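Xyloglucan-specific endo-beta-1,4-glucanase BoGH9A (Bacteroides ovatus, PDB 6DHT) cleaves internal beta-1,4-glucosidic linkages in the backbone of xyloglucan, releasing xyloglucan oligosaccharides for the gut bacterium that makes it. Local coordinates at residues A396-R399 and F400-L404; F379-G382 and I383-W386; R469-D472 and Y473-G476; C444-Q447 and G448-L451. All coordinates share one frame; numbering follows the deposited sequence.

Contact 1 (A396-R399 and F400-L404); sequences ADRR and FADSL. With EDO (1,2-ethanediol), chain L.
Arg398 brings NH2 of its guanidinium obliquely past the methyl group of Ala401, Arg398 NH2 to Ala401 CB being 4.2 Å. One turn along the helix from Arg398 stands the carboxylate of Asp402, but the two charges do not pair directly: Arg398 NE stays 4.4 Å from Asp402 OD1. A 1,2-ethanediol, probably from the crystallisation liquor, bridges them. Its O1 lies at the guanidinium edge, near the plane, and accepts from Arg398 NE at 2.9 Å and from NH2 as well, then donates to Asp402 OD1 over a short 2.5 Å. The arginine chain starts with CG anti to the backbone N (chi1 -167°), and its bends at chi2 and chi3 bring two N-H groups to one oxygen. With a methionine here, the Asp402 carboxylate would probably lose its facing positive charge, and the diol would be held from the aspartate alone. These side chains decorate the start of helix 395-416, one of the helices of the (alpha/alpha)6 barrel of family 9; the bond from Ala401 N to Asp397 O, 2.9 Å and almost straight, belongs to its regular i to i+4 pattern. Asp397 suits the buried flank because Arg359 and Tyr350 hold its carboxylate. Phe400 brings an aromatic ring to the same flank, edge-to-face with Trp386 of helix 379-386. Arg399, more exposed, lays one guanidinium face over Ala396 CA, 3.6 Å above the plane. Ser403 turns OG back on its own helix and donates a hydrogen bond to Phe400 O at 2.6 Å, in the carbonyl plane on a lone pair, an oxygen that also accepts the Leu404 amide.

Contact 2 (F379-G382 and I383-W386); sequences FALG and IFAW
Phe384 sets one face of its ring over the carbonyl oxygen of Ala380, which stands 3.1 Å above the ring plane and offset to the rim. The same oxygen accepts the Phe384 amide at 2.8 Å, so it is met by both the backbone and the ring of one residue. This is a turn-to-turn contact within helix 379-386, a short alpha helix of the (alpha/alpha)6 barrel that characterises glycoside hydrolase family 9. With CG anti to the carbonyl carbon and beside the backbone N (chi1 -61°), the phenyl group is directed back along the preceding turn. There CZ rests 4.0 Å from the CB of Ala380, whose small methyl lets the ring lie close. Leu381 comes in obliquely, its CD2 4.1 Å from Phe384 CD2, so a branched aliphatic end fills the flank of the aromatic group. Ile383 packs CB 3.5 Å from Ala380 O while its own amide binds Phe379 O.

Outside this shell, Tyr453 stacks on the Phe384 ring, and Leu381 lies against Leu185 of helix 176-192 and Trp344 of helix 339-353. Phe379 touches Asp340, a ligand of a bound calcium ion, which places the opening of the helix next to that metal site. At the other end, Ser347 binds NE1 of Trp386, a partner for the one polar atom of a buried indole, and Phe351 meets the indole edge-to-face. Gly382 accepts the Trp386 amide on its carbonyl oxygen, and that oxygen also lies near the indole plane at the ring edge, 3.2 Å from CD1.

Contact 3 (R469-D472 and Y473-G476); sequences RNMD and YILG
Met471 packs against both Ile474 and Leu475, its CG 3.6 Å from Leu475 CD1 and its SD 3.8 Å from Ile474 CD1. Its chain leaves with CG anti to the backbone N (chi1 -178°), then bends at chi2 and chi3, which brings the sulfur within reach of both branched ends. The place suits methionine, since an unbranched, flexible thioether can bend to meet two branched neighbours at once.

Among backbone bonds, Tyr473 N binds Arg469 O at 3.1 Å, whereas the bond from Ile474 N to Asn470 O is weak. Helix 461-474 is ending. Leu475, the first residue to leave helical angles, gives its amide to Met471 O at 3.1 Å and, weakly, to Asp472 O. Gly476 follows with phi 140°, where a side chain would collide with the carbonyl oxygen before it, which explains the glycine.

The polar side chains reach to other parts of the chain. Arg469 forms salt bridges with Glu30 and Glu420. Asp472 binds Asn21 through OD1 and Arg477 through OD2, while Asn470 gives ND2 to Gln447 OE1 and accepts from the Tyr428 amide. Glu30 and Asn21 belong to the N-terminal Ig-like region, so this end of a barrel helix joins that region to the catalytic one.

The apolar groups thus close the last turn and also face helices 551-567 and 439-458, while the buried charged and amide groups find their partners elsewhere in the chain.

Contact 4 (C444-Q447 and G448-L451); sequences CMNQ and GVSL
The carboxamide of Asn446 lies alongside Val449, pointing the same way, with OD1 4.0 Å from CG2. That oxygen is buried without a polar partner in the model, while ND2 has a weak bond to Pro373 O. The other flat side-chain group, the amide of Gln447, is carried away on an extended chain; Asn470 holds its OE1, and a bound di(hydroxyethyl)ether, probably from the crystallisation liquor, its NE2.

Ser450 grips the backbone of the preceding turn. Its OG, beside its own backbone N (chi1 -56°), donates to Asn446 O at 2.8 Å, tilted 21° from the carbonyl plane. The Ser450 amide reaches the same oxygen at 3.0 Å from above that plane, so two donors share it. Such a serine bond back to the carbonyl four residues earlier is a familiar way to satisfy a buried hydroxyl in an alpha helix, here helix 439-458 of the (alpha/alpha)6 barrel. Tyr370 OH also bonds to OG. With alanine in place of this serine, the Tyr370 hydroxyl would probably lose a partner and Asn446 O would keep only the amide bond of the two. At Gly448 a CB would sit tightly, 3.0 Å from Met445 O. Leu451 places CG 3.4 Å from Gln447 O, the acceptor of its own amide.

In the fold
Contacts 1 and 2 follow each other in the chain and touch, Leu404 CD1 lying 3.7 Å from Trp386 CB. Contact 2 meets contact 4 more lightly, through Phe384 CZ and Val449 CG1 at 4.3 Å, and Tyr370 touches both. Contacts 3 and 4, with centres 11 Å apart, are tied by polar atoms: Asn470 ND2 is 2.8 Å from Gln447 OE1, a probable hydrogen bond. The chain of touches therefore runs 1-2-4-3, and its ends, contacts 1 and 3, have centres about 33 Å apart. All four lie within the family 9 barrel, away from the predicted catalytic residues; the Phe379 side chain comes within about 7 Å of a calcium ion.

Contact 1 (A396-R399 and F400-L404)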
loop_
_atom_site.group_PDB
_atom_site.type_symbol
_atom_site.label_atom_id
_atom_site.label_comp_id
_atom_site.label_asym_id
_atom_site.label_seq_id
_atom_site.Cartn_x
_atom_site.Cartn_y
_atom_site.Cartn_z
ATOM N N ALA A 396 1.896 -26.537 19.418
ATOM C CA ALA A 396 0.571 -26.250 18.892
ATOM C C ALA A 396 0.631 -25.011 17.990
ATOM O O ALA A 396 -0.017 -24.967 16.944
ATOM C CB ALA A 396 -0.422 -26.035 20.029
ATOM N N ASP A 397 1.380 -24.003 18.419
ATOM C CA ASP A 397 1.470 -22.757 17.656
ATOM C C ASP A 397 2.217 -22.971 16.341
ATOM O O ASP A 397 1.848 -22.384 15.303
ATOM C CB ASP A 397 2.142 -21.658 18.466
ATOM C CG ASP A 397 1.233 -21.077 19.533
ATOM O OD1 ASP A 397 0.046 -21.448 19.563
ATOM O OD2 ASP A 397 1.734 -20.246 20.300
ATOM N N ARG A 398 3.247 -23.803 16.356
ATOM C CA ARG A 398 3.981 -24.115 15.141
ATOM C C ARG A 398 3.103 -24.890 14.182
ATOM O O ARG A 398 3.116 -24.640 12.969
ATOM C CB ARG A 398 5.234 -24.916 15.477
ATOM C CG ARG A 398 6.170 -25.001 14.309
ATOM C CD ARG A 398 7.219 -23.910 14.392
ATOM N NE ARG A 398 6.860 -22.770 13.571
ATOM C CZ ARG A 398 7.320 -21.535 13.743
ATOM N NH1 ARG A 398 8.167 -21.237 14.722
ATOM N NH2 ARG A 398 6.911 -20.593 12.924
ATOM N N ARG A 399 2.278 -25.785 14.701
ATOM C CA ARG A 399 1.373 -26.552 13.872
ATOM C C ARG A 399 0.360 -25.609 13.204
ATOM O O ARG A 399 0.041 -25.767 12.018
ATOM C CB ARG A 399 0.660 -27.600 14.724
ATOM C CG ARG A 399 -0.259 -28.548 13.966
ATOM C CD ARG A 399 -1.354 -29.072 14.893
ATOM N NE ARG A 399 -0.823 -29.391 16.220
ATOM C CZ ARG A 399 -1.485 -29.243 17.368
ATOM N NH1 ARG A 399 -2.730 -28.780 17.385
ATOM N NH2 ARG A 399 -0.890 -29.558 18.512
ATOM N N PHE A 400 -0.157 -24.651 13.965
ATOM C CA PHE A 400 -1.085 -23.684 13.415
ATOM C C PHE A 400 -0.405 -22.843 12.326
ATOM O O PHE A 400 -0.942 -22.710 11.210
ATOM C CB PHE A 400 -1.632 -22.783 14.511
ATOM C CG PHE A 400 -2.669 -21.808 14.025
ATOM C CD1 PHE A 400 -3.835 -22.267 13.449
ATOM C CD2 PHE A 400 -2.477 -20.455 14.169
ATOM C CE1 PHE A 400 -4.803 -21.376 12.995
ATOM C CE2 PHE A 400 -3.439 -19.548 13.723
ATOM C CZ PHE A 400 -4.599 -20.009 13.144
ATOM N N ALA A 401 0.756 -22.273 12.640
ATOM C CA ALA A 401 1.510 -21.507 11.646
ATOM C C ALA A 401 1.758 -22.337 10.389
ATOM O O ALA A 401 1.566 -21.847 9.267
ATOM C CB ALA A 401 2.823 -21.006 12.223
ATOM N N ASP A 402 2.177 -23.587 10.556
ATOM C CA ASP A 402 2.451 -24.456 9.411
ATOM C C ASP A 402 1.219 -24.607 8.526
ATOM O O ASP A 402 1.347 -24.642 7.297
ATOM C CB ASP A 402 2.916 -25.855 9.855
ATOM C CG ASP A 402 4.366 -25.887 10.294
ATOM O OD1 ASP A 402 5.062 -24.862 10.173
ATOM O OD2 ASP A 402 4.819 -26.963 10.752
ATOM N N SER A 403 0.034 -24.676 9.127
ATOM C CA SER A 403 -1.193 -24.815 8.358
ATOM C C SER A 403 -1.448 -23.541 7.550
ATOM O O SER A 403 -1.937 -23.602 6.422
ATOM C CB SER A 403 -2.405 -25.156 9.243
ATOM O OG SER A 403 -2.820 -24.076 10.068
ATOM N N LEU A 404 -1.087 -22.391 8.102
ATOM C CA LEU A 404 -1.285 -21.127 7.389
ATOM C C LEU A 404 -0.268 -21.009 6.273
ATOM O O LEU A 404 -0.591 -20.500 5.180
ATOM C CB LEU A 404 -1.127 -19.955 8.352
ATOM C CG LEU A 404 -2.100 -19.858 9.529
ATOM C CD1 LEU A 404 -1.726 -18.729 10.474
ATOM C CD2 LEU A 404 -3.518 -19.684 9.048
HETATM C C1 EDO L . 5.491 -21.892 9.649
HETATM O O1 EDO L . 5.773 -22.564 10.884
HETATM C C2 EDO L . 6.265 -20.580 9.599
HETATM O O2 EDO L . 7.630 -20.856 9.269
#

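Contact 2 (F379-G382 and I383-W386)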
loop_
_atom_site.group_PDB
_atom_site.type_symbol
_atom_site.label_atom_id
_atom_site.label_comp_id
_atom_site.label_asym_id
_atom_site.label_seq_id
_atom_site.Cartn_x
_atom_site.Cartn_y
_atom_site.Cartn_z
ATOM N N PHE A 379 -7.148 -10.787 7.073
ATOM C CA PHE A 379 -6.640 -12.130 7.420
ATOM C C PHE A 379 -5.146 -12.219 7.180
ATOM O O PHE A 379 -4.405 -12.737 8.017
ATOM C CB PHE A 379 -7.337 -13.227 6.610
ATOM C CG PHE A 379 -8.646 -13.731 7.207
ATOM C CD1 PHE A 379 -8.759 -14.055 8.551
ATOM C CD2 PHE A 379 -9.740 -13.942 6.387
ATOM C CE1 PHE A 379 -9.944 -14.553 9.060
ATOM C CE2 PHE A 379 -10.927 -14.417 6.910
ATOM C CZ PHE A 379 -11.014 -14.727 8.249
ATOM N N ALA A 380 -4.697 -11.729 6.035
ATOM C CA ALA A 380 -3.292 -11.853 5.698
ATOM C C ALA A 380 -2.374 -11.187 6.712
ATOM O O ALA A 380 -1.260 -11.645 6.935
ATOM C CB ALA A 380 -3.040 -11.287 4.289
ATOM N N LEU A 381 -2.813 -10.102 7.320
ATOM C CA LEU A 381 -1.960 -9.409 8.258
ATOM C C LEU A 381 -1.777 -10.269 9.504
ATOM O O LEU A 381 -0.720 -10.280 10.104
ATOM C CB LEU A 381 -2.523 -8.036 8.625
ATOM C CG LEU A 381 -2.663 -7.038 7.473
ATOM C CD1 LEU A 381 -3.091 -5.692 8.047
ATOM C CD2 LEU A 381 -1.409 -6.934 6.639
ATOM N N GLY A 382 -2.825 -10.993 9.853
ATOM C CA GLY A 382 -2.709 -11.928 10.958
ATOM C C GLY A 382 -1.799 -13.083 10.597
ATOM O O GLY A 382 -0.977 -13.543 11.413
ATOM N N ILE A 383 -1.947 -13.583 9.369
ATOM C CA ILE A 383 -1.131 -14.685 8.879
ATOM C C ILE A 383 0.346 -14.279 8.891
ATOM O O ILE A 383 1.222 -15.051 9.347
ATOM C CB ILE A 383 -1.579 -15.134 7.473
ATOM C CG1 ILE A 383 -2.935 -15.828 7.574
ATOM C CG2 ILE A 383 -0.561 -16.044 6.835
ATOM C CD1 ILE A 383 -3.585 -16.151 6.262
ATOM N N PHE A 384 0.649 -13.066 8.420
ATOM C CA PHE A 384 2.037 -12.646 8.378
ATOM C C PHE A 384 2.652 -12.661 9.785
ATOM O O PHE A 384 3.822 -13.024 9.961
ATOM C CB PHE A 384 2.207 -11.233 7.772
ATOM C CG PHE A 384 1.743 -11.064 6.332
ATOM C CD1 PHE A 384 1.635 -12.114 5.444
ATOM C CD2 PHE A 384 1.375 -9.797 5.899
ATOM C CE1 PHE A 384 1.196 -11.881 4.145
ATOM C CE2 PHE A 384 0.960 -9.570 4.606
ATOM C CZ PHE A 384 0.868 -10.610 3.738
ATOM N N ALA A 385 1.850 -12.275 10.775
ATOM C CA ALA A 385 2.309 -12.259 12.161
ATOM C C ALA A 385 2.653 -13.674 12.644
ATOM O O ALA A 385 3.720 -13.902 13.190
ATOM C CB ALA A 385 1.262 -11.630 13.036
ATOM N N TRP A 386 1.762 -14.627 12.390
ATOM C CA TRP A 386 2.029 -16.032 12.726
ATOM C C TRP A 386 3.255 -16.622 12.015
ATOM O O TRP A 386 3.916 -17.506 12.564
ATOM C CB TRP A 386 0.788 -16.884 12.421
ATOM C CG TRP A 386 -0.259 -16.759 13.484
ATOM C CD1 TRP A 386 -1.330 -15.946 13.482
ATOM C CD2 TRP A 386 -0.317 -17.499 14.711
ATOM N NE1 TRP A 386 -2.055 -16.094 14.647
ATOM C CE2 TRP A 386 -1.454 -17.071 15.402
ATOM C CE3 TRP A 386 0.494 -18.493 15.286
ATOM C CZ2 TRP A 386 -1.796 -17.577 16.656
ATOM C CZ3 TRP A 386 0.144 -19.004 16.517
ATOM C CH2 TRP A 386 -0.990 -18.550 17.189
#

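Contact 3 (R469-D472 and Y473-G476)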
loop_
_atom_site.group_PDB
_atom_site.type_symbol
_atom_site.label_atom_id
_atom_site.label_comp_id
_atom_site.label_asym_id
_atom_site.label_seq_id
_atom_site.Cartn_x
_atom_site.Cartn_y
_atom_site.Cartn_z
ATOM N N ARG A 469 8.092 -9.693 -11.359
ATOM C CA ARG A 469 7.321 -9.540 -12.603
ATOM C C ARG A 469 6.139 -8.595 -12.410
ATOM O O ARG A 469 5.843 -7.757 -13.271
ATOM C CB ARG A 469 6.833 -10.889 -13.131
ATOM C CG ARG A 469 7.938 -11.786 -13.632
ATOM C CD ARG A 469 7.445 -13.186 -13.988
ATOM N NE ARG A 469 8.523 -14.042 -14.470
ATOM C CZ ARG A 469 8.450 -15.370 -14.528
ATOM N NH1 ARG A 469 7.353 -16.009 -14.138
ATOM N NH2 ARG A 469 9.471 -16.067 -14.981
ATOM N N ASN A 470 5.436 -8.722 -11.289
ATOM C CA ASN A 470 4.305 -7.851 -11.014
ATOM C C ASN A 470 4.756 -6.413 -10.797
ATOM O O ASN A 470 4.057 -5.474 -11.201
ATOM C CB ASN A 470 3.505 -8.329 -9.788
ATOM C CG ASN A 470 2.461 -9.356 -10.137
ATOM O OD1 ASN A 470 2.463 -9.906 -11.228
ATOM N ND2 ASN A 470 1.584 -9.661 -9.185
ATOM N N MET A 471 5.908 -6.229 -10.156
ATOM C CA MET A 471 6.477 -4.884 -10.067
ATOM C C MET A 471 6.803 -4.298 -11.460
ATOM O O MET A 471 6.511 -3.126 -11.718
ATOM C CB MET A 471 7.697 -4.833 -9.121
ATOM C CG MET A 471 8.274 -3.441 -8.965
ATOM S SD MET A 471 7.079 -2.228 -8.272
ATOM C CE MET A 471 7.254 -2.715 -6.596
ATOM N N ASP A 472 7.395 -5.097 -12.340
ATOM C CA ASP A 472 7.682 -4.631 -13.690
ATOM C C ASP A 472 6.400 -4.139 -14.363
ATOM O O ASP A 472 6.428 -3.153 -15.121
ATOM C CB ASP A 472 8.264 -5.764 -14.520
ATOM C CG ASP A 472 9.751 -6.001 -14.277
ATOM O OD1 ASP A 472 10.368 -5.479 -13.327
ATOM O OD2 ASP A 472 10.349 -6.745 -15.086
ATOM N N TYR A 473 5.296 -4.840 -14.133
ATOM C CA TYR A 473 4.014 -4.460 -14.720
ATOM C C TYR A 473 3.633 -3.038 -14.324
ATOM O O TYR A 473 3.292 -2.216 -15.194
ATOM C CB TYR A 473 2.877 -5.440 -14.338
ATOM C CG TYR A 473 1.581 -5.170 -15.060
ATOM C CD1 TYR A 473 0.732 -4.168 -14.645
ATOM C CD2 TYR A 473 1.234 -5.898 -16.179
ATOM C CE1 TYR A 473 -0.442 -3.883 -15.314
ATOM C CE2 TYR A 473 0.060 -5.629 -16.847
ATOM C CZ TYR A 473 -0.773 -4.634 -16.405
ATOM O OH TYR A 473 -1.941 -4.347 -17.101
ATOM N N ILE A 474 3.628 -2.694 -13.044
ATOM C CA ILE A 474 3.207 -1.343 -12.717
ATOM C C ILE A 474 4.211 -0.286 -13.125
ATOM O O ILE A 474 3.817 0.883 -13.232
ATOM C CB ILE A 474 2.822 -1.127 -11.257
ATOM C CG1 ILE A 474 4.049 -1.191 -10.392
ATOM C CG2 ILE A 474 1.684 -2.100 -10.792
ATOM C CD1 ILE A 474 3.852 -0.446 -9.111
ATOM N N LEU A 475 5.472 -0.663 -13.335
ATOM C CA LEU A 475 6.508 0.291 -13.711
ATOM C C LEU A 475 6.660 0.489 -15.230
ATOM O O LEU A 475 7.582 1.170 -15.671
ATOM C CB LEU A 475 7.837 -0.069 -13.034
ATOM C CG LEU A 475 7.792 -0.058 -11.507
ATOM C CD1 LEU A 475 9.126 -0.557 -11.002
ATOM C CD2 LEU A 475 7.458 1.318 -10.967
ATOM N N GLY A 476 5.759 -0.108 -15.997
ATOM C CA GLY A 476 5.678 0.199 -17.423
ATOM C C GLY A 476 5.423 -0.975 -18.341
ATOM O O GLY A 476 5.094 -0.773 -19.533
#

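Contact 4 (C444-Q447 and G448-L451)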
loop_
_atom_site.group_PDB
_atom_site.type_symbol
_atom_site.label_atom_id
_atom_site.label_comp_id
_atom_site.label_asym_id
_atom_site.label_seq_id
_atom_site.Cartn_x
_atom_site.Cartn_y
_atom_site.Cartn_z
ATOM N N CYS A 444 -2.387 -6.303 -7.997
ATOM C CA CYS A 444 -1.032 -6.498 -8.515
ATOM C C CYS A 444 0.043 -6.428 -7.409
ATOM O O CYS A 444 0.836 -7.347 -7.233
ATOM C CB CYS A 444 -0.750 -5.503 -9.638
ATOM S SG CYS A 444 0.782 -5.788 -10.516
ATOM N N MET A 445 0.056 -5.324 -6.666
ATOM C CA MET A 445 1.053 -5.193 -5.606
ATOM C C MET A 445 0.847 -6.242 -4.513
ATOM O O MET A 445 1.802 -6.877 -4.080
ATOM C CB MET A 445 1.021 -3.810 -4.946
ATOM C CG MET A 445 1.590 -2.676 -5.737
ATOM S SD MET A 445 3.321 -2.766 -6.084
ATOM C CE MET A 445 3.298 -3.562 -7.701
ATOM N N ASN A 446 -0.387 -6.420 -4.051
ATOM C CA ASN A 446 -0.570 -7.294 -2.886
ATOM C C ASN A 446 -0.435 -8.769 -3.254
ATOM O O ASN A 446 -0.078 -9.596 -2.410
ATOM C CB ASN A 446 -1.858 -6.958 -2.129
ATOM C CG ASN A 446 -1.719 -5.691 -1.365
ATOM O OD1 ASN A 446 -0.606 -5.205 -1.169
ATOM N ND2 ASN A 446 -2.834 -5.096 -0.991
ATOM N N GLN A 447 -0.671 -9.106 -4.507
ATOM C CA GLN A 447 -0.287 -10.434 -5.001
ATOM C C GLN A 447 1.234 -10.593 -4.945
ATOM O O GLN A 447 1.753 -11.611 -4.472
ATOM C CB GLN A 447 -0.785 -10.605 -6.436
ATOM C CG GLN A 447 -0.581 -11.929 -7.069
ATOM C CD GLN A 447 -1.175 -11.916 -8.454
ATOM O OE1 GLN A 447 -0.500 -11.578 -9.419
ATOM N NE2 GLN A 447 -2.464 -12.180 -8.544
ATOM N N GLY A 448 1.950 -9.563 -5.393
ATOM C CA GLY A 448 3.396 -9.512 -5.258
ATOM C C GLY A 448 3.887 -9.673 -3.833
ATOM O O GLY A 448 4.817 -10.426 -3.584
ATOM N N VAL A 449 3.279 -8.946 -2.902
ATOM C CA VAL A 449 3.641 -9.042 -1.484
ATOM C C VAL A 449 3.454 -10.492 -1.011
ATOM O O VAL A 449 4.307 -11.038 -0.296
ATOM C CB VAL A 449 2.798 -8.077 -0.628
ATOM C CG1 VAL A 449 3.040 -8.309 0.865
ATOM C CG2 VAL A 449 3.114 -6.636 -0.950
ATOM N N SER A 450 2.327 -11.094 -1.370
ATOM C CA SER A 450 2.018 -12.484 -1.013
ATOM C C SER A 450 3.083 -13.443 -1.557
ATOM O O SER A 450 3.560 -14.361 -0.851
ATOM C CB SER A 450 0.628 -12.864 -1.485
ATOM O OG SER A 450 -0.344 -11.990 -0.976
ATOM N N LEU A 451 3.492 -13.239 -2.810
ATOM C CA LEU A 451 4.548 -14.069 -3.411
ATOM C C LEU A 451 5.876 -13.879 -2.721
ATOM O O LEU A 451 6.643 -14.837 -2.553
ATOM C CB LEU A 451 4.659 -13.727 -4.911
ATOM C CG LEU A 451 3.475 -14.213 -5.737
ATOM C CD1 LEU A 451 3.475 -13.570 -7.112
ATOM C CD2 LEU A 451 3.497 -15.750 -5.861
#